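Local coordinates for homocitrate synthase (PDB 6KTQ), which catalyses the condensation of acetyl-CoA with 2-oxoglutarate to give homocitrate, the first step of lysine biosynthesis through alpha-aminoadipate, at residues V162-A174 with A191-L203. Residues are numbered along the deposited sequence; the frame is centred on the assembly and turned at random.
Sequences VKVRFTAEDATRA and ADRVSIADTVGVL. With AKG (2-oxoglutaric acid), chain D; COA (coenzyme A), chain E.
Thr172 and Asp198 meet at the C-terminal ends of two parallel strands: the Thr172 hydroxyl donates to Asp198 OD1 at 2.6 Å, on the anti side of the carboxylate and out of its plane. On the syn sides, Val202 N bonds OD1 and Leu203 N bonds OD2, so three donors grip one carboxylate. A lysine in place of Asp198 would probably leave the Thr172 hydroxyl and both amides without their acceptor and let the loop after strand 193-198 shift. Beside this knot, Thr172 CG2 packs tightly on Leu203 CD2 (3.5 Å), and Val200 CG2 lies over the centre of the Arg173 guanidinium face, 3.4 Å above its plane. Arg173 is held there by a side-on salt bridge, NE and NH1 to the two oxygens of Asp170, whose OD2 also meets Ser131. Thr199 OG1 links loop and substrate, accepting from Asp170 N (2.8 Å) and donating to AKG O2 (3.0 Å). The distal carboxylate of 2-oxoglutarate spans the strands: Ser195 OG, swung anti to its own nitrogen (chi1 172°), reaches O3 at 2.7 Å, while Thr167 OG1 donates to O4 at 2.8 Å. Arg165 NE donates to Thr167 OG1 (3.2 Å), which lies at the guanidinium edge, almost in its plane, and probably helps fix that hydroxyl's rotation; Arg165 NH2 adds a weak bond to O4 and a salt bridge to Glu72. The opposite face, with Phe166, Ala168, Val194 and Ile196, is apolar. Strands 163-169 and 193-198, joined by a beta-alpha-beta crossover through helix 176-189, lie between strands 123-129 and 223-228 of the TIM barrel, helices 176-189 and 205-218 packing on the apolar face.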
loop_
_atom_site.group_PDB
_atom_site.type_symbol
_atom_site.label_atom_id
_atom_site.label_comp_id
_atom_site.label_asym_id
_atom_site.label_seq_id
_atom_site.Cartn_x
_atom_site.Cartn_y
_atom_site.Cartn_z
ATOM N N VAL A 162 13.267 30.811 3.991
ATOM C CA VAL A 162 12.017 30.269 4.520
ATOM C C VAL A 162 11.627 29.040 3.717
ATOM O O VAL A 162 11.890 28.990 2.522
ATOM C CB VAL A 162 10.891 31.306 4.488
ATOM C CG1 VAL A 162 10.460 31.617 3.060
ATOM C CG2 VAL A 162 9.708 30.825 5.307
ATOM N N LYS A 163 10.992 28.070 4.381
ATOM C CA LYS A 163 10.447 26.890 3.706
ATOM C C LYS A 163 9.353 27.277 2.728
ATOM O O LYS A 163 8.566 28.187 2.998
ATOM C CB LYS A 163 9.939 25.878 4.724
ATOM C CG LYS A 163 11.089 25.194 5.455
ATOM C CD LYS A 163 10.646 24.062 6.377
ATOM C CE LYS A 163 10.364 24.530 7.802
ATOM N NZ LYS A 163 9.120 25.345 7.926
ATOM N N VAL A 164 9.325 26.606 1.576
ATOM C CA VAL A 164 8.375 26.927 0.537
ATOM C C VAL A 164 7.495 25.751 0.121
ATOM O O VAL A 164 7.970 24.674 -0.263
ATOM C CB VAL A 164 9.082 27.494 -0.692
ATOM C CG1 VAL A 164 8.070 27.880 -1.767
ATOM C CG2 VAL A 164 9.909 28.700 -0.290
ATOM N N ARG A 165 6.186 25.963 0.208
ATOM C CA ARG A 165 5.243 25.071 -0.446
ATOM C C ARG A 165 4.806 25.676 -1.769
ATOM O O ARG A 165 4.660 26.883 -1.879
ATOM C CB ARG A 165 4.036 24.807 0.463
ATOM C CG ARG A 165 2.989 23.948 -0.210
ATOM C CD ARG A 165 1.782 23.803 0.699
ATOM N NE ARG A 165 0.712 24.736 0.377
ATOM C CZ ARG A 165 -0.109 25.295 1.265
ATOM N NH1 ARG A 165 0.033 25.079 2.563
ATOM N NH2 ARG A 165 -1.066 26.110 0.840
ATOM N N PHE A 166 4.590 24.842 -2.773
ATOM C CA PHE A 166 3.963 25.272 -3.988
ATOM C C PHE A 166 2.598 24.630 -4.041
ATOM O O PHE A 166 2.486 23.436 -3.845
ATOM C CB PHE A 166 4.753 24.865 -5.235
ATOM C CG PHE A 166 4.028 25.174 -6.498
ATOM C CD1 PHE A 166 3.913 26.489 -6.922
ATOM C CD2 PHE A 166 3.376 24.169 -7.219
ATOM C CE1 PHE A 166 3.198 26.802 -8.048
ATOM C CE2 PHE A 166 2.667 24.475 -8.358
ATOM C CZ PHE A 166 2.575 25.791 -8.777
ATOM N N THR A 167 1.568 25.422 -4.325
ATOM C CA THR A 167 0.230 24.891 -4.521
ATOM C C THR A 167 -0.082 24.836 -5.990
ATOM O O THR A 167 -0.043 25.861 -6.674
ATOM C CB THR A 167 -0.824 25.748 -3.805
ATOM O OG1 THR A 167 -0.654 25.608 -2.405
ATOM C CG2 THR A 167 -2.219 25.296 -4.168
ATOM N N ALA A 168 -0.373 23.638 -6.476
ATOM C CA ALA A 168 -0.778 23.437 -7.825
ATOM C C ALA A 168 -2.293 23.558 -7.879
ATOM O O ALA A 168 -3.026 22.614 -7.580
ATOM C CB ALA A 168 -0.324 22.078 -8.335
ATOM N N GLU A 169 -2.752 24.750 -8.248
ATOM C CA GLU A 169 -4.163 25.052 -8.275
ATOM C C GLU A 169 -4.786 24.426 -9.508
ATOM O O GLU A 169 -4.185 24.432 -10.604
ATOM C CB GLU A 169 -4.348 26.578 -8.215
ATOM C CG GLU A 169 -5.768 27.058 -8.246
ATOM C CD GLU A 169 -5.890 28.563 -8.023
ATOM O OE1 GLU A 169 -6.942 28.989 -7.493
ATOM O OE2 GLU A 169 -4.956 29.322 -8.402
ATOM N N ASP A 170 -5.989 23.880 -9.320
ATOM C CA ASP A 170 -6.713 23.107 -10.343
ATOM C C ASP A 170 -5.883 21.938 -10.895
ATOM O O ASP A 170 -6.033 21.535 -12.059
ATOM C CB ASP A 170 -7.168 24.010 -11.476
ATOM C CG ASP A 170 -8.377 23.499 -12.195
ATOM O OD1 ASP A 170 -9.120 22.640 -11.677
ATOM O OD2 ASP A 170 -8.615 23.957 -13.316
ATOM N N ALA A 171 -5.036 21.401 -10.038
ATOM C CA ALA A 171 -4.221 20.228 -10.374
ATOM C C ALA A 171 -5.063 19.059 -10.809
ATOM O O ALA A 171 -4.647 18.280 -11.671
ATOM C CB ALA A 171 -3.389 19.821 -9.188
ATOM N N THR A 172 -6.266 18.932 -10.248
ATOM C CA THR A 172 -7.083 17.768 -10.517
ATOM C C THR A 172 -7.772 17.832 -11.873
ATOM O O THR A 172 -8.365 16.858 -12.265
ATOM C CB THR A 172 -8.096 17.527 -9.382
ATOM O OG1 THR A 172 -8.988 18.649 -9.285
ATOM C CG2 THR A 172 -7.348 17.366 -8.052
ATOM N N ARG A 173 -7.683 18.952 -12.603
ATOM C CA ARG A 173 -8.127 19.000 -13.983
ATOM C C ARG A 173 -6.984 19.344 -14.954
ATOM O O ARG A 173 -7.214 19.598 -16.120
ATOM C CB ARG A 173 -9.284 19.984 -14.144
ATOM C CG ARG A 173 -10.524 19.615 -13.325
ATOM C CD ARG A 173 -11.690 20.545 -13.618
ATOM N NE ARG A 173 -11.358 21.926 -13.260
ATOM C CZ ARG A 173 -12.122 22.986 -13.482
ATOM N NH1 ARG A 173 -11.689 24.195 -13.127
ATOM N NH2 ARG A 173 -13.311 22.857 -14.032
ATOM N N ALA A 174 -5.772 19.354 -14.458
ATOM C CA ALA A 174 -4.604 19.667 -15.247
ATOM C C ALA A 174 -4.129 18.455 -16.026
ATOM O O ALA A 174 -4.381 17.320 -15.646
ATOM C CB ALA A 174 -3.479 20.156 -14.359
ATOM N N ALA A 191 11.235 23.998 -3.343
ATOM C CA ALA A 191 10.008 23.732 -2.560
ATOM C C ALA A 191 10.150 22.359 -1.919
ATOM O O ALA A 191 10.572 21.434 -2.598
ATOM C CB ALA A 191 8.791 23.746 -3.470
ATOM N N ASP A 192 9.815 22.223 -0.635
ATOM C CA ASP A 192 9.837 20.920 0.006
ATOM C C ASP A 192 8.462 20.267 0.155
ATOM O O ASP A 192 8.393 19.098 0.545
ATOM C CB ASP A 192 10.508 20.986 1.371
ATOM C CG ASP A 192 9.746 21.842 2.351
ATOM O OD1 ASP A 192 9.349 22.962 1.986
ATOM O OD2 ASP A 192 9.540 21.401 3.480
ATOM N N ARG A 193 7.383 21.029 -0.086
ATOM C CA ARG A 193 6.006 20.512 -0.041
ATOM C C ARG A 193 5.275 20.982 -1.285
ATOM O O ARG A 193 5.548 22.074 -1.811
ATOM C CB ARG A 193 5.248 21.000 1.221
ATOM C CG ARG A 193 5.836 20.623 2.575
ATOM C CD ARG A 193 4.791 20.771 3.686
ATOM N NE ARG A 193 3.785 19.751 3.436
ATOM C CZ ARG A 193 3.863 18.494 3.843
ATOM N NH1 ARG A 193 4.821 18.098 4.674
ATOM N NH2 ARG A 193 2.957 17.634 3.441
ATOM N N VAL A 194 4.377 20.144 -1.792
ATOM C CA VAL A 194 3.485 20.529 -2.869
ATOM C C VAL A 194 2.060 20.204 -2.430
ATOM O O VAL A 194 1.789 19.081 -2.002
ATOM C CB VAL A 194 3.782 19.814 -4.179
ATOM C CG1 VAL A 194 2.691 20.073 -5.197
ATOM C CG2 VAL A 194 5.127 20.268 -4.751
ATOM N N SER A 195 1.157 21.177 -2.560
ATOM C CA SER A 195 -0.270 20.921 -2.360
ATOM C C SER A 195 -0.935 20.670 -3.682
ATOM O O SER A 195 -0.836 21.484 -4.648
ATOM C CB SER A 195 -0.987 22.086 -1.649
ATOM O OG SER A 195 -2.413 21.865 -1.645
ATOM N N ILE A 196 -1.630 19.541 -3.728
ATOM C CA ILE A 196 -2.428 19.152 -4.885
ATOM C C ILE A 196 -3.847 19.655 -4.561
ATOM O O ILE A 196 -4.474 19.196 -3.592
ATOM C CB ILE A 196 -2.386 17.616 -5.089
ATOM C CG1 ILE A 196 -0.938 17.114 -5.293
ATOM C CG2 ILE A 196 -3.300 17.160 -6.220
ATOM C CD1 ILE A 196 -0.226 17.661 -6.515
ATOM N N ALA A 197 -4.338 20.614 -5.348
ATOM C CA ALA A 197 -5.613 21.274 -5.062
ATOM C C ALA A 197 -6.701 20.785 -5.962
ATOM O O ALA A 197 -6.638 20.912 -7.192
ATOM C CB ALA A 197 -5.484 22.794 -5.167
ATOM N N ASP A 198 -7.706 20.186 -5.342
ATOM C CA ASP A 198 -8.907 19.845 -6.039
ATOM C C ASP A 198 -9.801 21.068 -5.880
ATOM O O ASP A 198 -10.764 21.098 -5.090
ATOM C CB ASP A 198 -9.531 18.615 -5.436
ATOM C CG ASP A 198 -10.686 18.107 -6.233
ATOM O OD1 ASP A 198 -10.841 18.474 -7.433
ATOM O OD2 ASP A 198 -11.461 17.331 -5.636
ATOM N N THR A 199 -9.436 22.079 -6.652
ATOM C CA THR A 199 -10.040 23.406 -6.622
ATOM C C THR A 199 -11.554 23.408 -6.802
ATOM O O THR A 199 -12.245 24.188 -6.131
ATOM C CB THR A 199 -9.362 24.257 -7.712
ATOM O OG1 THR A 199 -7.966 24.262 -7.447
ATOM C CG2 THR A 199 -9.899 25.696 -7.735
ATOM N N VAL A 200 -12.079 22.531 -7.662
ATOM C CA VAL A 200 -13.523 22.501 -7.924
ATOM C C VAL A 200 -14.191 21.207 -7.448
ATOM O O VAL A 200 -15.318 20.920 -7.816
ATOM C CB VAL A 200 -13.860 22.795 -9.398
ATOM C CG1 VAL A 200 -13.394 24.197 -9.769
ATOM C CG2 VAL A 200 -13.267 21.760 -10.360
ATOM N N GLY A 201 -13.464 20.414 -6.665
ATOM C CA GLY A 201 -14.048 19.289 -5.937
ATOM C C GLY A 201 -14.460 18.115 -6.813
ATOM O O GLY A 201 -15.447 17.443 -6.520
ATOM N N VAL A 202 -13.676 17.847 -7.854
ATOM C CA VAL A 202 -14.037 16.843 -8.873
ATOM C C VAL A 202 -13.237 15.544 -8.765
ATOM O O VAL A 202 -13.395 14.647 -9.592
ATOM C CB VAL A 202 -13.894 17.407 -10.296
ATOM C CG1 VAL A 202 -14.956 18.466 -10.556
ATOM C CG2 VAL A 202 -12.478 17.925 -10.562
ATOM N N LEU A 203 -12.411 15.417 -7.743
ATOM C CA LEU A 203 -11.697 14.159 -7.530
ATOM C C LEU A 203 -12.683 13.045 -7.169
ATOM O O LEU A 203 -13.639 13.278 -6.419
ATOM C CB LEU A 203 -10.726 14.326 -6.374
ATOM C CG LEU A 203 -9.218 14.193 -6.523
ATOM C CD1 LEU A 203 -8.623 14.097 -7.924
ATOM C CD2 LEU A 203 -8.513 15.160 -5.598
HETATM C C1 AKG D . -7.435 26.195 -4.328
HETATM O O1 AKG D . -8.485 25.540 -4.196
HETATM O O2 AKG D . -6.856 26.232 -5.438
HETATM C C2 AKG D . -6.899 26.927 -3.160
HETATM O O5 AKG D . -7.664 27.534 -2.398
HETATM C C3 AKG D . -5.402 26.886 -2.872
HETATM C C4 AKG D . -5.163 25.658 -1.988
HETATM C C5 AKG D . -3.766 25.487 -1.405
HETATM O O3 AKG D . -3.394 24.296 -1.189
HETATM O O4 AKG D . -3.036 26.504 -1.182
HETATM N N1A COA E . 0.391 34.455 -9.362
HETATM C C2A COA E . 0.538 35.656 -9.987
HETATM N N3A COA E . -0.515 36.417 -10.409
HETATM C C4A COA E . -1.784 35.995 -10.250
HETATM C C5A COA E . -2.022 34.714 -9.580
HETATM C C6A COA E . -0.840 33.942 -9.145
HETATM N N6A COA E . -1.021 32.756 -8.533
HETATM N N7A COA E . -3.357 34.546 -9.535
HETATM C C8A COA E . -3.934 35.627 -10.138
HETATM N N9A COA E . -2.988 36.472 -10.565
HETATM C C1B COA E . -3.189 37.799 -11.165
HETATM C C2B COA E . -4.076 37.849 -12.379
HETATM O O2B COA E . -3.415 37.478 -13.574
HETATM C C3B COA E . -4.437 39.317 -12.346
HETATM O O3B COA E . -3.374 40.174 -12.699
HETATM P P3B COA E . -3.685 41.496 -13.549
HETATM O O7A COA E . -2.364 41.707 -14.193
HETATM O O8A COA E . -4.078 42.494 -12.479
HETATM O O9A COA E . -4.795 41.146 -14.483
HETATM C C4B COA E . -4.728 39.563 -10.889
HETATM O O4B COA E . -3.866 38.627 -10.195
HETATM C C5B COA E . -6.239 39.376 -10.908
HETATM O O5B COA E . -6.900 39.744 -9.771
HETATM P P1A COA E . -7.466 41.157 -9.258
HETATM O O1A COA E . -8.074 40.502 -8.073
HETATM O O2A COA E . -8.322 41.932 -10.225
HETATM O O3A COA E . -6.077 41.915 -8.955
HETATM P P2A COA E . -5.794 43.032 -7.871
HETATM O O4A COA E . -6.850 44.102 -7.968
HETATM O O5A COA E . -4.329 43.357 -7.962
HETATM O O6A COA E . -5.937 42.292 -6.465
HETATM C CBP COA E . -5.445 40.675 -4.740
HETATM C CCP COA E . -5.094 41.174 -6.145
HETATM C CDP COA E . -4.593 39.453 -4.363
HETATM C CEP COA E . -5.162 41.799 -3.735
HETATM C CAP COA E . -6.945 40.365 -4.739
HETATM O OAP COA E . -7.343 39.518 -5.826
HETATM C C9P COA E . -7.353 39.711 -3.459
HETATM O O9P COA E . -7.347 40.364 -2.442
HETATM N N8P COA E . -7.684 38.419 -3.548
HETATM C C7P COA E . -8.111 37.608 -2.423
HETATM C C6P COA E . -7.140 36.437 -2.209
HETATM C C5P COA E . -7.236 35.476 -3.377
HETATM O O5P COA E . -7.730 35.853 -4.449
HETATM N N4P COA E . -6.749 34.242 -3.182
HETATM C C3P COA E . -6.719 33.283 -4.285
HETATM C C2P COA E . -6.429 31.850 -3.874
HETATM S S1P COA E . -6.214 30.937 -5.433
HETATM O O HOH W 1 11.397 24.747 1.139
HETATM O O HOH W 2 -9.943 21.307 -9.372
#